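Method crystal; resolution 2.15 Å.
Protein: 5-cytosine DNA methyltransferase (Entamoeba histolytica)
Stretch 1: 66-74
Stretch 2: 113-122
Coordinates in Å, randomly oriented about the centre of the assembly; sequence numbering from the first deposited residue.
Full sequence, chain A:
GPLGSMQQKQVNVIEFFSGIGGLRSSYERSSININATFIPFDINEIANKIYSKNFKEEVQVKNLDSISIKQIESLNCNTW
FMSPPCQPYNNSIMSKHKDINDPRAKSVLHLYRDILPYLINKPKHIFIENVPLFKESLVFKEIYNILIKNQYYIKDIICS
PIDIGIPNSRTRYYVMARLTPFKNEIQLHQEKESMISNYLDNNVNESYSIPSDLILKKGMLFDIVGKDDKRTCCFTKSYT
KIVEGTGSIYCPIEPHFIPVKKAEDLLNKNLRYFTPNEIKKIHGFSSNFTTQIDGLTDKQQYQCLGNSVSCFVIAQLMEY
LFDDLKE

Stretch 1 (66-74) SISIKQIES
Stretch 2 (113-122) RDILPYLINK

Two segments of one chain of a 5-cytosine DNA methyltransferase, 66-74 and 113-122, pack through an aliphatic patch closed at one end by a polar clasp, burying 380 Å² in total. They run in the same sense: the CA atoms of Ile69 and Ile115 lie 5.4 Å apart, and four residues further along each segment those of Glu73 and Leu119 lie 7.0 Å apart. Stretch 1 begins as a loop, with only Ile67 and Ser68 in the extended range, and turns helical at Ile69; stretch 2 enters as the last part of a helix, with a wide pi-type turn at 113-115, and continues to an irregular segment from Leu119 on.

Ser66 (phi/psi -135/6, chi1 p) points away and makes no contact. Ile67 (-56/134, chi1 t, chi2 t) is buried, but it meets stretch 2 through its backbone: its O lies 3.7 Å from Ile115 CD1. Ser68 (-77/157, chi1 p) is the N-cap; its OG accepts from Gln71 N at 3.3 Å, satisfying an amide in the first helical turn, and its CB points away from stretch 2. A weak bond from Ile72 N to Ser68 O (3.4 Å) also joins this turn.

Ile69 (-61/-45, chi1 m, chi2 t) has its CA-to-CB bond sideways, but its branched end reaches across to three side chains. Its CG1 packs on Ile115 CD1 at 3.5 Å, its CG2 on Leu119 CD2 at 3.8 Å, and its CD1 approaches Tyr118 CB at 4.0 Å while lying 3.3 Å from Asp114 O. Ile115 (-105/-66, chi1 m, chi2 m) is buried; its CA-to-CB bond runs sideways, but its end comes nearer stretch 1. The Tyr118 ring (chi1 m, chi2 -80°) leads away. The stretch 2 backbone turns here, with Tyr118 N bonded to Ile115 O at 2.9 Å.

Lys70 and Gln71, both with chi1 t, stay clear of stretch 2. One turn after Ser68, Ile72 (-65/-44, chi1 m, chi2 t) points toward stretch 2 and is buried: its CD1 lies 3.6 Å from Ile115 CG2, and its CG2 is a looser 4.4 Å from Leu119 CD2. Leu119 (-63/141, chi1 m, chi2 t) thus offers one methyl to both isoleucines, and the isoleucine and leucine chains suit this interval because they offer only aliphatic carbon for packing, with no polar side-chain atom to satisfy.

Glu73 (-71/-28, chi1 t, chi2 t, chi3 -132°) also points toward stretch 2, its backbone N bonded to Ile69 O at 2.8 Å. Its OE1 accepts from Ile120 N at 2.8 Å, nearly straight at 168°, and passes 3.5 Å from Leu119 CA. Water 1 donates to the same Glu73 OE1 (2.8 Å) and accepts from Asn121 N (2.8 Å), so one carboxylate oxygen serves two successive amides, one directly and one through water. Ile120 (-64/-44, chi1 m, chi2 m) brings its CG1 within 3.6 Å of Glu73 OE1. Ser74 (chi1 p) ends the stretch out of reach, its OG donating to Gln71 O at 2.6 Å.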

# COMPACT_ATOMS: atom_id res chain seq x y z
N SER A 66 10.65 11.40 16.68
CA SER A 66 10.81 12.45 17.68
C SER A 66 10.06 13.74 17.38
O SER A 66 10.20 14.72 18.10
CB SER A 66 12.30 12.77 17.86
OG SER A 66 12.85 13.29 16.66
N ILE A 67 9.25 13.74 16.32
CA ILE A 67 8.52 14.94 15.95
C ILE A 67 7.66 15.45 17.11
O ILE A 67 6.97 14.68 17.78
CB ILE A 67 7.64 14.73 14.69
CG1 ILE A 67 7.05 16.06 14.22
CG2 ILE A 67 6.55 13.71 14.96
CD1 ILE A 67 6.33 15.99 12.89
N SER A 68 7.71 16.76 17.34
CA SER A 68 7.03 17.36 18.49
C SER A 68 5.53 17.50 18.26
O SER A 68 5.07 17.54 17.12
CB SER A 68 7.63 18.72 18.82
OG SER A 68 7.32 19.68 17.82
N ILE A 69 4.78 17.57 19.36
CA ILE A 69 3.34 17.78 19.28
C ILE A 69 3.06 19.12 18.60
O ILE A 69 2.20 19.21 17.73
CB ILE A 69 2.70 17.81 20.68
CG1 ILE A 69 3.14 16.59 21.50
CG2 ILE A 69 1.19 17.88 20.57
CD1 ILE A 69 2.64 16.59 22.92
N LYS A 70 3.80 20.14 19.01
CA LYS A 70 3.64 21.49 18.50
C LYS A 70 3.67 21.54 16.97
O LYS A 70 2.81 22.15 16.34
CB LYS A 70 4.72 22.41 19.07
CG LYS A 70 4.62 23.86 18.64
CD LYS A 70 3.91 24.70 19.69
CE LYS A 70 4.02 26.18 19.37
NZ LYS A 70 3.52 27.03 20.49
N GLN A 71 4.67 20.90 16.38
CA GLN A 71 4.82 20.90 14.93
C GLN A 71 3.63 20.22 14.25
O GLN A 71 3.12 20.70 13.24
CB GLN A 71 6.12 20.22 14.51
CG GLN A 71 6.32 20.17 13.00
CD GLN A 71 7.69 19.65 12.61
OE1 GLN A 71 7.95 19.37 11.43
NE2 GLN A 71 8.58 19.53 13.58
N ILE A 72 3.18 19.11 14.83
CA ILE A 72 2.03 18.39 14.29
C ILE A 72 0.75 19.23 14.40
O ILE A 72 -0.03 19.31 13.45
CB ILE A 72 1.81 17.05 15.01
CG1 ILE A 72 2.81 16.00 14.49
CG2 ILE A 72 0.39 16.56 14.81
CD1 ILE A 72 2.75 14.69 15.23
N GLU A 73 0.56 19.87 15.55
CA GLU A 73 -0.65 20.65 15.80
C GLU A 73 -0.67 21.93 14.96
O GLU A 73 -1.73 22.44 14.62
CB GLU A 73 -0.77 20.97 17.29
CG GLU A 73 -2.20 21.10 17.78
CD GLU A 73 -2.30 21.19 19.29
OE1 GLU A 73 -3.13 20.47 19.88
OE2 GLU A 73 -1.56 22.00 19.89
N SER A 74 0.52 22.45 14.64
CA SER A 74 0.63 23.66 13.84
C SER A 74 0.02 23.45 12.46
O SER A 74 -0.36 24.41 11.78
CB SER A 74 2.09 24.10 13.71
OG SER A 74 2.81 23.22 12.87
N ARG A 113 1.42 7.33 21.46
CA ARG A 113 1.78 7.50 22.87
C ARG A 113 1.95 8.97 23.22
O ARG A 113 1.38 9.45 24.21
CB ARG A 113 3.09 6.78 23.19
CG ARG A 113 3.00 5.27 23.27
CD ARG A 113 4.39 4.69 23.50
NE ARG A 113 4.38 3.24 23.70
CZ ARG A 113 5.47 2.49 23.74
NH1 ARG A 113 6.66 3.04 23.59
NH2 ARG A 113 5.37 1.18 23.93
N ASP A 114 2.72 9.68 22.41
CA ASP A 114 3.20 11.01 22.78
C ASP A 114 2.43 12.17 22.16
O ASP A 114 2.46 13.28 22.67
CB ASP A 114 4.69 11.13 22.45
CG ASP A 114 5.51 10.00 23.05
OD1 ASP A 114 5.15 9.51 24.13
OD2 ASP A 114 6.52 9.60 22.42
N ILE A 115 1.73 11.91 21.05
CA ILE A 115 1.05 12.98 20.33
C ILE A 115 -0.47 12.99 20.53
O ILE A 115 -1.02 13.91 21.13
CB ILE A 115 1.34 12.93 18.82
CG1 ILE A 115 2.85 12.88 18.57
CG2 ILE A 115 0.70 14.12 18.11
CD1 ILE A 115 3.59 14.08 19.10
N LEU A 116 -1.12 11.94 20.04
CA LEU A 116 -2.59 11.88 20.00
C LEU A 116 -3.29 12.26 21.32
O LEU A 116 -4.22 13.06 21.31
CB LEU A 116 -3.05 10.50 19.52
CG LEU A 116 -4.54 10.31 19.25
CD1 LEU A 116 -4.77 9.33 18.11
CD2 LEU A 116 -5.27 9.85 20.51
N PRO A 117 -2.85 11.68 22.44
CA PRO A 117 -3.55 11.90 23.71
C PRO A 117 -3.45 13.34 24.23
O PRO A 117 -4.13 13.67 25.20
CB PRO A 117 -2.83 10.96 24.69
CG PRO A 117 -2.13 9.96 23.82
CD PRO A 117 -1.74 10.72 22.60
N TYR A 118 -2.62 14.17 23.59
CA TYR A 118 -2.38 15.51 24.11
C TYR A 118 -2.83 16.63 23.17
O TYR A 118 -2.82 17.80 23.54
CB TYR A 118 -0.90 15.68 24.48
CG TYR A 118 -0.44 14.70 25.54
CD1 TYR A 118 -0.71 14.92 26.88
CD2 TYR A 118 0.26 13.56 25.19
CE1 TYR A 118 -0.30 14.02 27.85
CE2 TYR A 118 0.68 12.66 26.15
CZ TYR A 118 0.40 12.89 27.47
OH TYR A 118 0.82 12.00 28.43
N LEU A 119 -3.24 16.27 21.96
CA LEU A 119 -3.76 17.25 21.01
C LEU A 119 -5.02 17.91 21.54
O LEU A 119 -5.86 17.26 22.15
CB LEU A 119 -4.07 16.59 19.66
CG LEU A 119 -2.89 16.01 18.88
CD1 LEU A 119 -3.38 15.25 17.66
CD2 LEU A 119 -1.92 17.11 18.48
N ILE A 120 -5.15 19.22 21.31
CA ILE A 120 -6.38 19.92 21.64
C ILE A 120 -7.50 19.36 20.78
O ILE A 120 -8.60 19.11 21.26
CB ILE A 120 -6.26 21.43 21.37
CG1 ILE A 120 -5.23 22.06 22.31
CG2 ILE A 120 -7.61 22.11 21.54
CD1 ILE A 120 -5.59 21.95 23.77
N ASN A 121 -7.20 19.15 19.50
CA ASN A 121 -8.15 18.58 18.57
C ASN A 121 -7.64 17.27 17.97
O ASN A 121 -6.87 17.28 17.01
CB ASN A 121 -8.47 19.57 17.45
CG ASN A 121 -9.10 20.85 17.97
OD1 ASN A 121 -8.59 21.94 17.75
ND2 ASN A 121 -10.23 20.71 18.66
N LYS A 122 -8.08 16.15 18.54
CA LYS A 122 -7.73 14.84 17.99
C LYS A 122 -8.30 14.73 16.59
O LYS A 122 -9.39 15.24 16.31
CB LYS A 122 -8.30 13.73 18.87
CG LYS A 122 -7.63 13.61 20.23
CD LYS A 122 -8.20 12.46 21.05
CE LYS A 122 -9.62 12.75 21.50
NZ LYS A 122 -9.68 13.85 22.50
O HOH W 1 -5.06 19.91 17.89